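Local structure of terminase, small subunit (6EJQ) at residues B[9-14]-B[26-31]. The protein probably recognises the viral packaging site on DNA and regulates the large terminase subunit's ATPase, assembling as a nine-subunit ring for genome packaging. Numbering follows the deposited sequence.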
ATOM      1  N   ARG B   9     -30.713   9.314 -29.580  1.00 51.37           N
ATOM      2  CA  ARG B   9     -30.897   9.164 -28.139  1.00 52.37           C
ATOM      3  C   ARG B   9     -29.572   8.821 -27.453  1.00 52.23           C
ATOM      4  O   ARG B   9     -29.189   9.482 -26.488  1.00 52.57           O
ATOM      5  CB  ARG B   9     -31.939   8.091 -27.802  1.00 55.27           C
ATOM      6  CG  ARG B   9     -32.253   8.022 -26.311  1.00 60.38           C
ATOM      7  CD  ARG B   9     -33.226   6.912 -25.922  1.00 67.88           C
ATOM      8  NE  ARG B   9     -32.835   5.573 -26.372  1.00 72.57           N
ATOM      9  CZ  ARG B   9     -31.798   4.867 -25.906  1.00 78.13           C
ATOM     10  NH1 ARG B   9     -30.981   5.357 -24.965  1.00 81.02           N
ATOM     11  NH2 ARG B   9     -31.558   3.651 -26.401  1.00 75.65           N
ATOM     12  N   ASP B  10     -28.882   7.799 -27.959  1.00 51.20           N
ATOM     13  CA  ASP B  10     -27.630   7.335 -27.351  1.00 51.67           C
ATOM     14  C   ASP B  10     -26.565   8.416 -27.341  1.00 50.73           C
ATOM     15  O   ASP B  10     -25.868   8.578 -26.343  1.00 48.65           O
ATOM     16  CB  ASP B  10     -27.083   6.092 -28.060  1.00 50.81           C
ATOM     17  CG  ASP B  10     -27.908   4.850 -27.790  1.00 53.16           C
ATOM     18  OD1 ASP B  10     -28.770   4.871 -26.879  1.00 51.79           O
ATOM     19  OD2 ASP B  10     -27.687   3.842 -28.502  1.00 58.85           O
ATOM     20  N   ARG B  11     -26.452   9.154 -28.442  1.00 50.85           N
ATOM     21  CA  ARG B  11     -25.442  10.192 -28.561  1.00 51.46           C
ATOM     22  C   ARG B  11     -25.722  11.427 -27.667  1.00 49.05           C
ATOM     23  O   ARG B  11     -24.779  12.038 -27.158  1.00 43.69           O
ATOM     24  CB  ARG B  11     -25.245  10.576 -30.027  1.00 57.07           C
ATOM     25  CG  ARG B  11     -24.033  11.471 -30.244  1.00 64.32           C
ATOM     26  CD  ARG B  11     -23.335  11.246 -31.580  1.00 69.18           C
ATOM     27  NE  ARG B  11     -22.349  12.302 -31.824  1.00 74.11           N
ATOM     28  CZ  ARG B  11     -21.167  12.420 -31.207  1.00 77.49           C
ATOM     29  NH1 ARG B  11     -20.759  11.537 -30.287  1.00 76.78           N
ATOM     30  NH2 ARG B  11     -20.373  13.444 -31.515  1.00 79.59           N
ATOM     31  N   VAL B  12     -26.998  11.777 -27.469  1.00 46.33           N
ATOM     32  CA  VAL B  12     -27.381  12.838 -26.530  1.00 44.11           C
ATOM     33  C   VAL B  12     -26.935  12.443 -25.128  1.00 43.07           C
ATOM     34  O   VAL B  12     -26.297  13.230 -24.429  1.00 40.24           O
ATOM     35  CB  VAL B  12     -28.910  13.092 -26.521  1.00 45.65           C
ATOM     36  CG1 VAL B  12     -29.354  13.922 -25.309  1.00 45.70           C
ATOM     37  CG2 VAL B  12     -29.341  13.791 -27.799  1.00 48.53           C
ATOM     38  N   LEU B  13     -27.314  11.232 -24.730  1.00 41.36           N
ATOM     39  CA  LEU B  13     -26.955  10.667 -23.428  1.00 43.18           C
ATOM     40  C   LEU B  13     -25.432  10.554 -23.247  1.00 42.29           C
ATOM     41  O   LEU B  13     -24.905  10.928 -22.202  1.00 40.01           O
ATOM     42  CB  LEU B  13     -27.602   9.284 -23.258  1.00 43.88           C
ATOM     43  CG  LEU B  13     -27.378   8.531 -21.946  1.00 44.46           C
ATOM     44  CD1 LEU B  13     -27.858   9.347 -20.757  1.00 44.60           C
ATOM     45  CD2 LEU B  13     -28.101   7.201 -22.001  1.00 45.09           C
ATOM     46  N   LYS B  14     -24.746  10.060 -24.276  1.00 41.07           N
ATOM     47  CA  LYS B  14     -23.298   9.909 -24.255  1.00 42.00           C
ATOM     48  C   LYS B  14     -22.617  11.238 -23.971  1.00 43.07           C
ATOM     49  O   LYS B  14     -21.807  11.333 -23.054  1.00 43.76           O
ATOM     50  CB  LYS B  14     -22.783   9.351 -25.578  1.00 43.28           C
ATOM     51  CG  LYS B  14     -21.295   9.045 -25.582  1.00 47.07           C
ATOM     52  CD  LYS B  14     -20.820   8.554 -26.940  1.00 49.48           C
ATOM     53  CE  LYS B  14     -19.315   8.341 -26.943  1.00 50.93           C
ATOM     54  NZ  LYS B  14     -18.746   8.153 -28.307  1.00 52.33           N
ATOM     55  N   ALA B  26     -26.954  20.170 -28.030  1.00 48.21           N
ATOM     56  CA  ALA B  26     -27.901  20.634 -29.031  1.00 49.96           C
ATOM     57  C   ALA B  26     -27.204  21.205 -30.264  1.00 53.13           C
ATOM     58  O   ALA B  26     -27.513  20.809 -31.383  1.00 53.63           O
ATOM     59  CB  ALA B  26     -28.832  21.665 -28.426  1.00 50.89           C
ATOM     60  N   GLN B  27     -26.247  22.109 -30.052  1.00 56.17           N
ATOM     61  CA  GLN B  27     -25.469  22.692 -31.159  1.00 58.44           C
ATOM     62  C   GLN B  27     -24.679  21.641 -31.955  1.00 57.75           C
ATOM     63  O   GLN B  27     -24.558  21.744 -33.178  1.00 60.48           O
ATOM     64  CB  GLN B  27     -24.510  23.779 -30.643  1.00 61.18           C
ATOM     65  CG  GLN B  27     -25.187  25.044 -30.130  1.00 64.91           C
ATOM     66  CD  GLN B  27     -24.220  25.968 -29.387  1.00 70.13           C
ATOM     67  OE1 GLN B  27     -23.661  26.900 -29.968  1.00 71.69           O
ATOM     68  NE2 GLN B  27     -24.014  25.702 -28.101  1.00 74.66           N
ATOM     69  N   THR B  28     -24.160  20.633 -31.259  1.00 56.08           N
ATOM     70  CA  THR B  28     -23.332  19.593 -31.866  1.00 56.57           C
ATOM     71  C   THR B  28     -24.147  18.633 -32.732  1.00 59.11           C
ATOM     72  O   THR B  28     -23.748  18.321 -33.861  1.00 60.05           O
ATOM     73  CB  THR B  28     -22.575  18.783 -30.786  1.00 56.05           C
ATOM     74  OG1 THR B  28     -21.780  19.675 -29.998  1.00 57.82           O
ATOM     75  CG2 THR B  28     -21.664  17.719 -31.406  1.00 53.70           C
ATOM     76  N   LEU B  29     -25.268  18.156 -32.196  1.00 59.52           N
ATOM     77  CA  LEU B  29     -26.089  17.146 -32.880  1.00 59.43           C
ATOM     78  C   LEU B  29     -26.947  17.696 -34.021  1.00 57.76           C
ATOM     79  O   LEU B  29     -27.330  16.949 -34.909  1.00 58.11           O
ATOM     80  CB  LEU B  29     -26.975  16.410 -31.877  1.00 59.73           C
ATOM     81  CG  LEU B  29     -26.271  15.693 -30.724  1.00 60.15           C
ATOM     82  CD1 LEU B  29     -27.252  14.741 -30.072  1.00 61.62           C
ATOM     83  CD2 LEU B  29     -25.017  14.942 -31.151  1.00 62.35           C
ATOM     84  N   SER B  30     -27.255  18.988 -33.991  1.00 59.09           N
ATOM     85  CA  SER B  30     -27.854  19.670 -35.137  1.00 61.23           C
ATOM     86  C   SER B  30     -27.145  19.337 -36.461  1.00 65.75           C
ATOM     87  O   SER B  30     -27.800  19.221 -37.496  1.00 64.28           O
ATOM     88  CB  SER B  30     -27.881  21.186 -34.905  1.00 60.36           C
ATOM     89  OG  SER B  30     -28.860  21.534 -33.931  1.00 57.85           O
ATOM     90  N   LEU B  31     -25.822  19.160 -36.407  1.00 68.98           N
ATOM     91  CA  LEU B  31     -25.036  18.652 -37.535  1.00 70.19           C
ATOM     92  C   LEU B  31     -25.465  17.248 -37.956  1.00 70.96           C
ATOM     93  O   LEU B  31     -25.783  17.024 -39.125  1.00 76.06           O
ATOM     94  CB  LEU B  31     -23.539  18.631 -37.190  1.00 74.34           C
ATOM     95  CG  LEU B  31     -22.575  18.396 -38.361  1.00 79.04           C
ATOM     96  CD1 LEU B  31     -22.374  19.693 -39.127  1.00 82.91           C
ATOM     97  CD2 LEU B  31     -21.238  17.847 -37.883  1.00 79.43           C
TER
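L29 meets R11 and V12 with different methyls: its CB points toward helix 4-17, and with CG anti to its own carbonyl carbon, beside the backbone N (chi1 -58°), and chi2 near anti, CD1 is set at V12 and CD2 at R11. On the CD1 branch, the V12 CG2 methyl, set anti to the V12 carbonyl carbon, lies 3.2 Å from L29 CD1; this is shorter than usual carbon contact, so the exact value is doubtful, though the two methyls plainly meet, and the two side chains cross at about a right angle. The other branch, CD2, lies beside the CG end of the R11 chain, with R11 CG 3.7 Å from L29 CD2, and also near R11 NE, 3.8 Å from the same methyl. The R11 chain bends at chi2 (147°) and carries its guanidinium obliquely past this methyl toward T28, whose CG2 is 4.5 Å from R11 NH2, a marginal approach. The polar groups find partners outside the two segments: R11 NE makes a long, weak ion pair with D32, and T28 OG1 is hydrogen-bonded to the backbone O of E24. The short helical segments run nearly antiparallel, at 150°, with axes 10.8 Å apart, and V12 and L29 have the nearest CA atoms, at 7.8 Å. Both residues are buried in the small helical N-terminal domain, which belongs to the helix-turn-helix clan: V12 also packs on V45 and L46 of helix 39-53, while L29 touches F8 and L15. With no hydrogen bond or salt bridge between the segments, their direct association rests on apolar packing, bordered by the partly exposed arginine, whose CG packs on L29.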